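Local coordinates for protein O-ureido-L-serine synthase (Streptomyces lavendulae, PDB 3X43) that builds O-ureido-L-serine from O-acetyl-L-serine and hydroxyurea, using pyridoxal 5'-phosphate, on the way to the antibiotic D-cycloserine, and also makes L-cysteine with sulfide, at residues I264-T269 and A288-T293; I16-R21 and S28-V33; T246-S251 and S299-D304; L169-T174 and E195-A200. All coordinates share one frame; numbering follows the deposited sequence.

Interaction 1 (I264-T269 and A288-T293); sequences ISAGAT and AMLPDT. With PLP (pyridoxal-5'-phosphate), chain J.
Ser265, in the first turn of helix 264-279, and Pro291, just past strand 284-290, meet at the pyridine nitrogen of PLP and approach it from different directions. The serine hydroxyl is the polar partner: OG lies between its backbone N and carbonyl carbon (chi1 64°) and donates to PLP N1 at 2.7 Å. Pro291 stands above the plane of the cofactor ring instead, with CB 3.4 Å from PLP N1, while its CG also closes on Ser265 OG at 3.3 Å. The proline thus packs against both members of the bond.

Behind Ser265, one water donates to Ser265 OG and to Asp292 OD1, and accepts weakly from Ala266 N. The other carboxylate oxygen, Asp292 OD2, lies near the cofactor methyl C2A and is hydrogen-bonded to Tyr297 and Asn73.

Farther along, helix and strand run nearly antiparallel, their segment axes 7.0 Å apart at 170°. Ala266 CB packs against both Leu290 and Pro291, 3.7 Å from Pro291 CD and 3.9 Å from Leu290 CG. One turn later Thr269 OG1 lies 2.7 Å from Met289 O and 3.0 Å from Ala266 O, two carbonyls that compete for its single proton.

With Ser265 as donor, N1 would accept through its lone pair, consistent with an unprotonated pyridine, as in many fold type II PLP enzymes, such as O-acetylserine sulfhydrylase, where a hydroxyl stands in the place of the aspartate of fold type I and probably makes the ring a milder electron sink.

Interaction 2 (I16-R21 and S28-V33); sequences IVRLQR and SVYVKV
Arg18 lies across the ring of Tyr30, its partner in a non-hydrogen-bonded pair of the antiparallel hairpin formed by strands 16-18 and 27-33. Its CB starts 3.5 Å from Tyr30 CE2. With chi1 at -154°, roughly opposite the backbone N, CG is carried over the ring face, 3.8 Å from the centroid, in a CH-pi contact. CD then passes the phenol end of the ring, 3.9 Å from Tyr30 OH. There the chain bends at chi3, and the guanidinium stands 72° from the ring plane rather than stacking on it. NE bonds weakly to a water that also bridges Leu19 O and Val29 N. At the tip, NH1 makes weak bonds to Gln20 OE1 and to Asn5 of a neighbouring subunit.

Beneath this, Val17 and Val31 exchange two backbone bonds, and Leu19 N donates to Val29 O at 2.9 Å in an almost linear bond. On the face away from Tyr30, Val17 CG2 meets Val31 CG1 at 3.6 Å.

The arginine thus divides its chemistry: its methylenes cover an aromatic face, while its guanidinium is probably steadied by water and weak acceptors, one of them on a neighbouring subunit.

Interaction 3 (T246-S251 and S299-D304); sequences TARDTS and STFLFD
Arg248, on helix 244-258, spreads its aliphatic part over the ring of Phe301 in the loop that follows strand 284-290. CB lies near the far end of the ring, at Phe301 CZ. CG lies over the face of the same ring, 3.7 Å from its centroid, a CH-pi contact offset toward the rim.

Two bends then fold the arginine back along the phenylalanine: chi2 turns to -87° and chi3 to -38°. As a result, Phe301 CE1 sits above one face of the guanidinium, with the two planes inclined at 30°. The overlap is therefore a leaning one, not a parallel stack. From this position NH1 donates to Phe301 O at 2.9 Å, close to the line of the carbonyl bond and near the guanidinium plane, so one residue supplies both the ring and the oxygen that hold the arginine.

The remaining guanidinium side grips its sequence neighbour: NE and NH2 both reach Asp249 OD1, the salt bridge with NH2 measuring 2.9 Å, and both come from the same side of the carboxylate plane. On the inner flank Leu302 CD2 packs 3.4 Å from Arg248 O and 3.8 Å from Ser251 OG. Arg252, one turn on, adds a second arginine to the loop by bonding Leu302 O and Asp304 O.

The cation is probably compensated largely by Asp249 within its own helix, while the loop offers it a neutral carbonyl and an aromatic face. The chemistry implies that helix and loop are joined by directed bonds and hydrocarbon overlap, with no ion pair between segments 246-251 and 299-304.

Interaction 4 (L169-T174 and E195-A200); sequences LDHFVT and EVRVVA
Strands 171-175 and 197-203 are the two parallel strands of a beta-alpha-beta unit whose connecting helix is 180-192, and their facing edges are joined by four backbone bonds. Arg197 N donates to Asp170 O, Phe172 N to Arg197 O at 3.0 Å, Val199 N to Phe172 O at 2.8 Å, and Thr174 N to Val199 O. The first comes in from above the carbonyl plane of Asp170, where the strand is only beginning.

His171 and Arg197 run alongside each other on one face, and Arg197 CG lies over the imidazole. The arginine then turns away (chi2 -95°) to form a salt bridge with Asp238. Next to them Val173 CG2 rests 4.0 Å from Val199 CB, both valines pointing the same way beneath helix 264-279. On the opposite face Phe172 CD2, at the ring edge, lies 4.4 Å from Val198 CG1, and Phe172 CB meets Val196 CG1 at 4.1 Å; helix 180-192 packs over this face.

Strand 171-175 leads into the glycine-rich turn and helix start at Gly177 to Thr181, which bind PLP. A strand, a cofactor-binding turn, a helix and a second parallel strand are typical of the three-layer alpha/beta core of fold type II PLP enzymes.

How the interactions relate
Three of the contacts share one mixed sheet. Strand 284-290 of interaction 1 lies between strand 27-33 of interaction 2 and strand 171-175 of interaction 4, with probable backbone bonds to both: Leu290 N to Lys32 O, and Met289 N to Val173 O. Interactions 2 and 4 do not touch each other. Interaction 3 stands off the sheet and meets interaction 1 through helix packing, Ala247 against Ala268, and through the loop residue Leu302 against Ile264. Interactions 1, 2 and 4 are buried, 3 only partly. Interaction 1 turns polar atoms onto the cofactor; interaction 4 is mainly backbone bonds and valines; interaction 2, beside a neighbouring subunit, and interaction 3 each lay an arginine's methylenes over an aromatic ring.

Interaction 1 (I264-T269 and A288-T293)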
loop_
_atom_site.group_PDB
_atom_site.type_symbol
_atom_site.label_atom_id
_atom_site.label_comp_id
_atom_site.label_asym_id
_atom_site.label_seq_id
_atom_site.Cartn_x
_atom_site.Cartn_y
_atom_site.Cartn_z
ATOM N N ILE B 264 3.970 -4.569 -27.803
ATOM C CA ILE B 264 4.856 -3.846 -28.727
ATOM C C ILE B 264 5.187 -2.408 -28.339
ATOM O O ILE B 264 6.358 -2.009 -28.377
ATOM C CB ILE B 264 4.288 -3.802 -30.182
ATOM C CG1 ILE B 264 3.481 -5.066 -30.497
ATOM C CG2 ILE B 264 5.420 -3.613 -31.173
ATOM C CD1 ILE B 264 4.204 -6.349 -30.243
ATOM N N SER B 265 4.176 -1.619 -27.984
ATOM C CA SER B 265 4.430 -0.220 -27.619
ATOM C C SER B 265 5.312 -0.126 -26.379
ATOM O O SER B 265 5.990 0.869 -26.163
ATOM C CB SER B 265 3.112 0.536 -27.374
ATOM O OG SER B 265 2.401 0.005 -26.267
ATOM N N ALA B 266 5.277 -1.170 -25.562
ATOM C CA ALA B 266 6.074 -1.223 -24.354
ATOM C C ALA B 266 7.516 -1.497 -24.784
ATOM O O ALA B 266 8.468 -1.010 -24.161
ATOM C CB ALA B 266 5.558 -2.340 -23.448
ATOM N N GLY B 267 7.666 -2.272 -25.858
ATOM C CA GLY B 267 8.987 -2.578 -26.374
ATOM C C GLY B 267 9.580 -1.340 -27.012
ATOM O O GLY B 267 10.797 -1.088 -26.940
ATOM N N ALA B 268 8.709 -0.546 -27.627
ATOM C CA ALA B 268 9.147 0.685 -28.263
ATOM C C ALA B 268 9.697 1.671 -27.230
ATOM O O ALA B 268 10.801 2.212 -27.404
ATOM C CB ALA B 268 8.000 1.312 -29.025
ATOM N N THR B 269 8.937 1.906 -26.161
ATOM C CA THR B 269 9.378 2.838 -25.126
ATOM C C THR B 269 10.686 2.387 -24.478
ATOM O O THR B 269 11.572 3.201 -24.219
ATOM C CB THR B 269 8.300 3.025 -23.999
ATOM O OG1 THR B 269 8.185 1.822 -23.229
ATOM C CG2 THR B 269 6.949 3.380 -24.595
ATOM N N ALA B 288 10.281 4.402 -18.431
ATOM C CA ALA B 288 9.556 4.059 -19.640
ATOM C C ALA B 288 8.192 3.472 -19.275
ATOM O O ALA B 288 8.071 2.757 -18.279
ATOM C CB ALA B 288 10.363 3.053 -20.448
ATOM N N MET B 289 7.175 3.783 -20.080
ATOM C CA MET B 289 5.812 3.284 -19.859
ATOM C C MET B 289 5.574 1.964 -20.588
ATOM O O MET B 289 5.852 1.854 -21.774
ATOM C CB MET B 289 4.769 4.293 -20.362
ATOM C CG MET B 289 4.683 5.605 -19.585
ATOM S SD MET B 289 4.047 5.439 -17.899
ATOM C CE MET B 289 2.487 4.589 -18.145
ATOM N N LEU B 290 5.039 0.980 -19.870
ATOM C CA LEU B 290 4.721 -0.343 -20.412
ATOM C C LEU B 290 3.180 -0.373 -20.417
ATOM O O LEU B 290 2.553 -0.805 -19.453
ATOM C CB LEU B 290 5.265 -1.423 -19.476
ATOM C CG LEU B 290 6.651 -2.006 -19.750
ATOM C CD1 LEU B 290 7.641 -0.904 -20.068
ATOM C CD2 LEU B 290 7.094 -2.803 -18.543
ATOM N N PRO B 291 2.564 0.039 -21.526
ATOM C CA PRO B 291 1.099 0.078 -21.623
ATOM C C PRO B 291 0.228 -1.157 -21.432
ATOM O O PRO B 291 -0.902 -1.032 -20.966
ATOM C CB PRO B 291 0.850 0.757 -22.979
ATOM C CG PRO B 291 2.180 1.418 -23.332
ATOM C CD PRO B 291 3.202 0.480 -22.779
ATOM N N ASP B 292 0.708 -2.343 -21.777
ATOM C CA ASP B 292 -0.154 -3.504 -21.618
ATOM C C ASP B 292 0.560 -4.838 -21.568
ATOM O O ASP B 292 1.782 -4.905 -21.740
ATOM C CB ASP B 292 -1.221 -3.521 -22.727
ATOM C CG ASP B 292 -0.645 -3.802 -24.129
ATOM O OD1 ASP B 292 0.590 -3.918 -24.293
ATOM O OD2 ASP B 292 -1.454 -3.910 -25.078
ATOM N N THR B 293 -0.211 -5.893 -21.313
ATOM C CA THR B 293 0.334 -7.244 -21.231
ATOM C C THR B 293 0.569 -7.837 -22.615
ATOM O O THR B 293 -0.245 -7.660 -23.525
ATOM C CB THR B 293 -0.602 -8.200 -20.466
ATOM O OG1 THR B 293 -0.125 -9.541 -20.611
ATOM C CG2 THR B 293 -2.021 -8.124 -21.008
HETATM N N1 PLP J . 0.057 1.355 -26.226
HETATM C C2 PLP J . -1.093 0.561 -26.164
HETATM C C2A PLP J . -1.035 -0.935 -26.386
HETATM C C3 PLP J . -2.274 1.194 -25.894
HETATM O O3 PLP J . -3.414 0.490 -25.758
HETATM C C4 PLP J . -2.272 2.602 -25.707
HETATM C C4A PLP J . -3.629 3.325 -25.328
HETATM C C5 PLP J . -1.054 3.332 -25.803
HETATM C C6 PLP J . 0.068 2.685 -26.048
HETATM C C5A PLP J . -0.971 4.856 -25.807
HETATM O O4P PLP J . -1.461 5.469 -24.607
HETATM P P PLP J . -2.290 6.830 -24.602
HETATM O O1P PLP J . -3.515 6.571 -25.354
HETATM O O2P PLP J . -2.568 7.165 -23.210
HETATM O O3P PLP J . -1.450 7.843 -25.239
HETATM O O HOH W 1 2.753 -2.398 -24.910
#

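Interaction 2 (I16-R21 and S28-V33)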
loop_
_atom_site.group_PDB
_atom_site.type_symbol
_atom_site.label_atom_id
_atom_site.label_comp_id
_atom_site.label_asym_id
_atom_site.label_seq_id
_atom_site.Cartn_x
_atom_site.Cartn_y
_atom_site.Cartn_z
ATOM N N ILE B 16 6.304 0.505 -10.506
ATOM C CA ILE B 16 7.402 0.944 -11.338
ATOM C C ILE B 16 8.585 0.067 -10.890
ATOM O O ILE B 16 8.989 0.095 -9.721
ATOM C CB ILE B 16 7.710 2.447 -11.120
ATOM C CG1 ILE B 16 6.561 3.295 -11.680
ATOM C CG2 ILE B 16 9.010 2.833 -11.826
ATOM C CD1 ILE B 16 6.729 4.805 -11.482
ATOM N N VAL B 17 9.112 -0.741 -11.805
ATOM C CA VAL B 17 10.224 -1.620 -11.473
ATOM C C VAL B 17 11.481 -1.318 -12.270
ATOM O O VAL B 17 11.415 -0.817 -13.389
ATOM C CB VAL B 17 9.843 -3.090 -11.683
ATOM C CG1 VAL B 17 8.493 -3.356 -11.043
ATOM C CG2 VAL B 17 9.782 -3.411 -13.159
ATOM N N ARG B 18 12.626 -1.637 -11.677
ATOM C CA ARG B 18 13.929 -1.397 -12.301
ATOM C C ARG B 18 14.365 -2.556 -13.184
ATOM O O ARG B 18 14.223 -3.712 -12.804
ATOM C CB ARG B 18 15.000 -1.181 -11.227
ATOM C CG ARG B 18 16.177 -0.350 -11.690
ATOM C CD ARG B 18 17.289 -0.317 -10.651
ATOM N NE ARG B 18 18.507 -0.930 -11.170
ATOM C CZ ARG B 18 18.956 -2.134 -10.821
ATOM N NH1 ARG B 18 18.292 -2.875 -9.939
ATOM N NH2 ARG B 18 20.066 -2.609 -11.374
ATOM N N LEU B 19 14.888 -2.246 -14.366
ATOM C CA LEU B 19 15.374 -3.302 -15.245
ATOM C C LEU B 19 16.662 -3.805 -14.591
ATOM O O LEU B 19 17.503 -3.009 -14.155
ATOM C CB LEU B 19 15.646 -2.752 -16.646
ATOM C CG LEU B 19 14.364 -2.313 -17.363
ATOM C CD1 LEU B 19 14.624 -2.023 -18.842
ATOM C CD2 LEU B 19 13.326 -3.412 -17.210
ATOM N N GLN B 20 16.807 -5.120 -14.495
ATOM C CA GLN B 20 17.991 -5.689 -13.858
ATOM C C GLN B 20 19.243 -5.774 -14.737
ATOM O O GLN B 20 20.345 -5.474 -14.272
ATOM C CB GLN B 20 17.670 -7.081 -13.307
ATOM C CG GLN B 20 16.739 -7.080 -12.102
ATOM C CD GLN B 20 17.192 -6.132 -11.008
ATOM O OE1 GLN B 20 18.369 -6.102 -10.640
ATOM N NE2 GLN B 20 16.257 -5.350 -10.482
ATOM N N ARG B 21 19.088 -6.163 -15.998
ATOM C CA ARG B 21 20.260 -6.301 -16.858
ATOM C C ARG B 21 20.247 -5.593 -18.213
ATOM O O ARG B 21 21.309 -5.309 -18.765
ATOM C CB ARG B 21 20.562 -7.793 -17.076
ATOM C CG ARG B 21 19.332 -8.685 -17.115
ATOM C CD ARG B 21 19.685 -10.153 -16.925
ATOM N NE ARG B 21 19.680 -10.558 -15.522
ATOM C CZ ARG B 21 18.582 -10.826 -14.820
ATOM N NH1 ARG B 21 17.387 -10.733 -15.389
ATOM N NH2 ARG B 21 18.675 -11.187 -13.548
ATOM N N SER B 28 20.383 3.776 -15.077
ATOM C CA SER B 28 19.268 3.165 -14.357
ATOM C C SER B 28 18.010 3.371 -15.185
ATOM O O SER B 28 17.640 4.506 -15.488
ATOM C CB SER B 28 19.072 3.819 -12.998
ATOM O OG SER B 28 19.445 2.937 -11.964
ATOM N N VAL B 29 17.362 2.278 -15.562
ATOM C CA VAL B 29 16.146 2.371 -16.349
ATOM C C VAL B 29 14.991 1.698 -15.615
ATOM O O VAL B 29 14.989 0.478 -15.419
ATOM C CB VAL B 29 16.325 1.699 -17.720
ATOM C CG1 VAL B 29 14.986 1.630 -18.456
ATOM C CG2 VAL B 29 17.349 2.473 -18.537
ATOM N N TYR B 30 14.011 2.500 -15.208
ATOM C CA TYR B 30 12.846 1.982 -14.506
ATOM C C TYR B 30 11.692 1.853 -15.475
ATOM O O TYR B 30 11.636 2.535 -16.504
ATOM C CB TYR B 30 12.446 2.902 -13.357
ATOM C CG TYR B 30 13.379 2.831 -12.180
ATOM C CD1 TYR B 30 14.503 3.657 -12.111
ATOM C CD2 TYR B 30 13.122 1.974 -11.121
ATOM C CE1 TYR B 30 15.343 3.627 -10.997
ATOM C CE2 TYR B 30 13.950 1.937 -10.010
ATOM C CZ TYR B 30 15.057 2.770 -9.951
ATOM O OH TYR B 30 15.853 2.775 -8.834
ATOM N N VAL B 31 10.745 0.995 -15.131
ATOM C CA VAL B 31 9.637 0.762 -16.020
ATOM C C VAL B 31 8.288 0.695 -15.288
ATOM O O VAL B 31 8.199 0.123 -14.203
ATOM C CB VAL B 31 9.976 -0.526 -16.799
ATOM C CG1 VAL B 31 9.165 -1.708 -16.296
ATOM C CG2 VAL B 31 9.852 -0.274 -18.271
ATOM N N LYS B 32 7.251 1.304 -15.873
ATOM C CA LYS B 32 5.899 1.311 -15.287
ATOM C C LYS B 32 5.005 0.269 -15.962
ATOM O O LYS B 32 4.654 0.411 -17.125
ATOM C CB LYS B 32 5.264 2.699 -15.426
ATOM C CG LYS B 32 4.130 2.962 -14.426
ATOM C CD LYS B 32 4.080 4.425 -14.036
ATOM C CE LYS B 32 2.777 4.794 -13.358
ATOM N NZ LYS B 32 2.522 4.004 -12.121
ATOM N N VAL B 33 4.627 -0.770 -15.224
ATOM C CA VAL B 33 3.812 -1.859 -15.770
ATOM C C VAL B 33 2.300 -1.635 -15.663
ATOM O O VAL B 33 1.698 -1.907 -14.633
ATOM C CB VAL B 33 4.178 -3.200 -15.074
ATOM C CG1 VAL B 33 3.771 -4.375 -15.927
ATOM C CG2 VAL B 33 5.661 -3.236 -14.793
HETATM O O HOH W 2 20.518 0.583 -11.507
HETATM O O HOH W 3 18.463 -0.408 -14.265
#

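Interaction 3 (T246-S251 and S299-D304)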
loop_
_atom_site.group_PDB
_atom_site.type_symbol
_atom_site.label_atom_id
_atom_site.label_comp_id
_atom_site.label_asym_id
_atom_site.label_seq_id
_atom_site.Cartn_x
_atom_site.Cartn_y
_atom_site.Cartn_z
ATOM N N THR B 246 12.522 -2.967 -34.165
ATOM C CA THR B 246 13.358 -2.787 -32.985
ATOM C C THR B 246 12.475 -2.829 -31.734
ATOM O O THR B 246 12.875 -3.360 -30.703
ATOM C CB THR B 246 14.110 -1.442 -33.012
ATOM O OG1 THR B 246 14.999 -1.407 -34.132
ATOM C CG2 THR B 246 14.926 -1.269 -31.738
ATOM N N ALA B 247 11.268 -2.282 -31.837
ATOM C CA ALA B 247 10.334 -2.268 -30.712
ATOM C C ALA B 247 9.826 -3.675 -30.389
ATOM O O ALA B 247 9.710 -4.045 -29.221
ATOM C CB ALA B 247 9.160 -1.344 -31.014
ATOM N N ARG B 248 9.523 -4.454 -31.424
ATOM C CA ARG B 248 9.034 -5.818 -31.246
ATOM C C ARG B 248 10.128 -6.651 -30.595
ATOM O O ARG B 248 9.871 -7.421 -29.663
ATOM C CB ARG B 248 8.674 -6.425 -32.600
ATOM C CG ARG B 248 7.886 -7.725 -32.528
ATOM C CD ARG B 248 8.805 -8.935 -32.432
ATOM N NE ARG B 248 10.000 -8.783 -33.259
ATOM C CZ ARG B 248 10.097 -9.196 -34.520
ATOM N NH1 ARG B 248 9.066 -9.792 -35.112
ATOM N NH2 ARG B 248 11.225 -9.006 -35.196
ATOM N N ASP B 249 11.351 -6.486 -31.095
ATOM C CA ASP B 249 12.501 -7.219 -30.579
ATOM C C ASP B 249 12.774 -6.853 -29.123
ATOM O O ASP B 249 13.056 -7.723 -28.297
ATOM C CB ASP B 249 13.745 -6.925 -31.426
ATOM C CG ASP B 249 13.760 -7.705 -32.745
ATOM O OD1 ASP B 249 12.981 -8.680 -32.881
ATOM O OD2 ASP B 249 14.558 -7.338 -33.645
ATOM N N THR B 250 12.691 -5.569 -28.798
ATOM C CA THR B 250 12.943 -5.162 -27.427
ATOM C C THR B 250 11.875 -5.694 -26.467
ATOM O O THR B 250 12.156 -5.968 -25.297
ATOM C CB THR B 250 13.023 -3.650 -27.313
ATOM O OG1 THR B 250 13.933 -3.155 -28.298
ATOM C CG2 THR B 250 13.528 -3.254 -25.941
ATOM N N SER B 251 10.654 -5.856 -26.962
ATOM C CA SER B 251 9.587 -6.370 -26.126
ATOM C C SER B 251 9.924 -7.822 -25.774
ATOM O O SER B 251 9.697 -8.283 -24.648
ATOM C CB SER B 251 8.258 -6.280 -26.870
ATOM O OG SER B 251 7.308 -7.180 -26.333
ATOM N N SER B 299 -0.992 -13.674 -31.346
ATOM C CA SER B 299 -1.310 -13.827 -32.759
ATOM C C SER B 299 -0.975 -12.596 -33.579
ATOM O O SER B 299 -1.749 -12.194 -34.445
ATOM C CB SER B 299 -2.788 -14.163 -32.928
ATOM O OG SER B 299 -3.036 -15.502 -32.537
ATOM N N THR B 300 0.182 -12.002 -33.304
ATOM C CA THR B 300 0.620 -10.810 -34.018
ATOM C C THR B 300 2.096 -10.929 -34.362
ATOM O O THR B 300 2.727 -11.942 -34.064
ATOM C CB THR B 300 0.400 -9.540 -33.178
ATOM O OG1 THR B 300 1.225 -9.592 -32.009
ATOM C CG2 THR B 300 -1.063 -9.424 -32.767
ATOM N N PHE B 301 2.658 -9.892 -34.970
ATOM C CA PHE B 301 4.054 -9.952 -35.369
ATOM C C PHE B 301 5.051 -9.981 -34.213
ATOM O O PHE B 301 6.264 -10.047 -34.428
ATOM C CB PHE B 301 4.336 -8.831 -36.391
ATOM C CG PHE B 301 5.269 -7.752 -35.916
ATOM C CD1 PHE B 301 6.523 -7.602 -36.504
ATOM C CD2 PHE B 301 4.866 -6.829 -34.959
ATOM C CE1 PHE B 301 7.360 -6.545 -36.154
ATOM C CE2 PHE B 301 5.698 -5.766 -34.601
ATOM C CZ PHE B 301 6.946 -5.622 -35.202
ATOM N N LEU B 302 4.537 -9.961 -32.985
ATOM C CA LEU B 302 5.394 -10.026 -31.803
ATOM C C LEU B 302 5.834 -11.475 -31.640
ATOM O O LEU B 302 6.833 -11.764 -30.988
ATOM C CB LEU B 302 4.635 -9.586 -30.549
ATOM C CG LEU B 302 5.400 -9.244 -29.255
ATOM C CD1 LEU B 302 5.074 -10.283 -28.202
ATOM C CD2 LEU B 302 6.908 -9.171 -29.491
ATOM N N PHE B 303 5.075 -12.387 -32.239
ATOM C CA PHE B 303 5.396 -13.805 -32.164
ATOM C C PHE B 303 5.710 -14.402 -33.537
ATOM O O PHE B 303 5.593 -15.610 -33.753
ATOM C CB PHE B 303 4.252 -14.563 -31.491
ATOM C CG PHE B 303 4.345 -14.562 -29.997
ATOM C CD1 PHE B 303 3.918 -13.459 -29.263
ATOM C CD2 PHE B 303 4.909 -15.639 -29.325
ATOM C CE1 PHE B 303 4.056 -13.426 -27.879
ATOM C CE2 PHE B 303 5.054 -15.621 -27.942
ATOM C CZ PHE B 303 4.628 -14.507 -27.214
ATOM N N ASP B 304 6.110 -13.535 -34.462
ATOM C CA ASP B 304 6.471 -13.960 -35.806
ATOM C C ASP B 304 7.933 -14.382 -35.774
ATOM O O ASP B 304 8.811 -13.600 -35.394
ATOM C CB ASP B 304 6.289 -12.811 -36.802
ATOM C CG ASP B 304 4.856 -12.683 -37.290
ATOM O OD1 ASP B 304 4.570 -11.733 -38.051
ATOM O OD2 ASP B 304 4.018 -13.532 -36.913
#

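Interaction 4 (L169-T174 and E195-A200)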
loop_
_atom_site.group_PDB
_atom_site.type_symbol
_atom_site.label_atom_id
_atom_site.label_comp_id
_atom_site.label_asym_id
_atom_site.label_seq_id
_atom_site.Cartn_x
_atom_site.Cartn_y
_atom_site.Cartn_z
ATOM N N LEU B 169 15.650 11.444 -11.501
ATOM C CA LEU B 169 14.863 11.053 -12.656
ATOM C C LEU B 169 15.270 12.048 -13.742
ATOM O O LEU B 169 15.216 13.267 -13.529
ATOM C CB LEU B 169 13.358 11.166 -12.354
ATOM C CG LEU B 169 12.416 10.859 -13.526
ATOM C CD1 LEU B 169 12.791 9.535 -14.168
ATOM C CD2 LEU B 169 10.971 10.819 -13.029
ATOM N N ASP B 170 15.692 11.538 -14.897
ATOM C CA ASP B 170 16.128 12.412 -15.978
ATOM C C ASP B 170 15.303 12.330 -17.255
ATOM O O ASP B 170 15.211 13.311 -17.979
ATOM C CB ASP B 170 17.603 12.137 -16.312
ATOM C CG ASP B 170 18.510 12.247 -15.093
ATOM O OD1 ASP B 170 18.566 13.345 -14.489
ATOM O OD2 ASP B 170 19.170 11.238 -14.738
ATOM N N HIS B 171 14.716 11.170 -17.539
ATOM C CA HIS B 171 13.918 10.989 -18.758
ATOM C C HIS B 171 12.635 10.197 -18.545
ATOM O O HIS B 171 12.627 9.175 -17.853
ATOM C CB HIS B 171 14.721 10.249 -19.832
ATOM C CG HIS B 171 16.012 10.907 -20.192
ATOM N ND1 HIS B 171 16.199 11.568 -21.386
ATOM C CD2 HIS B 171 17.188 10.990 -19.525
ATOM C CE1 HIS B 171 17.434 12.032 -21.439
ATOM N NE2 HIS B 171 18.055 11.694 -20.323
ATOM N N PHE B 172 11.557 10.664 -19.165
ATOM C CA PHE B 172 10.274 9.975 -19.083
ATOM C C PHE B 172 9.887 9.683 -20.525
ATOM O O PHE B 172 9.616 10.607 -21.284
ATOM C CB PHE B 172 9.210 10.853 -18.423
ATOM C CG PHE B 172 7.815 10.306 -18.563
ATOM C CD1 PHE B 172 7.417 9.197 -17.833
ATOM C CD2 PHE B 172 6.922 10.868 -19.465
ATOM C CE1 PHE B 172 6.144 8.650 -18.009
ATOM C CE2 PHE B 172 5.659 10.334 -19.646
ATOM C CZ PHE B 172 5.270 9.222 -18.916
ATOM N N VAL B 173 9.870 8.405 -20.896
ATOM C CA VAL B 173 9.562 7.998 -22.263
ATOM C C VAL B 173 8.195 7.372 -22.490
ATOM O O VAL B 173 7.784 6.443 -21.789
ATOM C CB VAL B 173 10.611 6.997 -22.783
ATOM C CG1 VAL B 173 10.436 6.800 -24.287
ATOM C CG2 VAL B 173 12.009 7.499 -22.464
ATOM N N THR B 174 7.492 7.868 -23.496
ATOM C CA THR B 174 6.182 7.319 -23.800
ATOM C C THR B 174 5.798 7.517 -25.253
ATOM O O THR B 174 6.296 8.418 -25.931
ATOM C CB THR B 174 5.081 7.959 -22.924
ATOM O OG1 THR B 174 3.820 7.360 -23.234
ATOM C CG2 THR B 174 4.989 9.443 -23.183
ATOM N N GLU B 195 13.141 19.674 -14.939
ATOM C CA GLU B 195 14.384 19.070 -15.434
ATOM C C GLU B 195 14.203 17.727 -16.142
ATOM O O GLU B 195 15.038 17.338 -16.971
ATOM C CB GLU B 195 15.381 18.906 -14.286
ATOM C CG GLU B 195 14.978 19.626 -13.004
ATOM C CD GLU B 195 13.996 18.824 -12.150
ATOM O OE1 GLU B 195 14.175 17.587 -12.016
ATOM O OE2 GLU B 195 13.046 19.435 -11.607
ATOM N N VAL B 196 13.126 17.015 -15.813
ATOM C CA VAL B 196 12.848 15.727 -16.450
ATOM C C VAL B 196 12.457 15.980 -17.901
ATOM O O VAL B 196 11.545 16.752 -18.170
ATOM C CB VAL B 196 11.670 14.976 -15.761
ATOM C CG1 VAL B 196 11.404 13.649 -16.461
ATOM C CG2 VAL B 196 11.988 14.736 -14.316
ATOM N N ARG B 197 13.153 15.333 -18.831
ATOM C CA ARG B 197 12.852 15.484 -20.250
ATOM C C ARG B 197 11.712 14.542 -20.633
ATOM O O ARG B 197 11.800 13.332 -20.417
ATOM C CB ARG B 197 14.083 15.158 -21.117
ATOM C CG ARG B 197 15.416 15.670 -20.570
ATOM C CD ARG B 197 15.804 17.030 -21.154
ATOM N NE ARG B 197 15.576 17.116 -22.598
ATOM C CZ ARG B 197 15.470 18.259 -23.279
ATOM N NH1 ARG B 197 15.570 19.427 -22.652
ATOM N NH2 ARG B 197 15.246 18.235 -24.589
ATOM N N VAL B 198 10.640 15.108 -21.186
ATOM C CA VAL B 198 9.486 14.333 -21.621
ATOM C C VAL B 198 9.787 13.875 -23.049
ATOM O O VAL B 198 9.861 14.684 -23.974
ATOM C CB VAL B 198 8.198 15.202 -21.589
ATOM C CG1 VAL B 198 7.006 14.417 -22.127
ATOM C CG2 VAL B 198 7.925 15.658 -20.174
ATOM N N VAL B 199 9.972 12.573 -23.217
ATOM C CA VAL B 199 10.306 12.010 -24.513
ATOM C C VAL B 199 9.125 11.295 -25.151
ATOM O O VAL B 199 8.654 10.279 -24.641
ATOM C CB VAL B 199 11.471 11.010 -24.374
ATOM C CG1 VAL B 199 11.911 10.527 -25.740
ATOM C CG2 VAL B 199 12.636 11.666 -23.628
ATOM N N ALA B 200 8.651 11.826 -26.273
ATOM C CA ALA B 200 7.528 11.225 -26.975
ATOM C C ALA B 200 8.010 10.569 -28.260
ATOM O O ALA B 200 8.655 11.205 -29.094
ATOM C CB ALA B 200 6.472 12.281 -27.283
#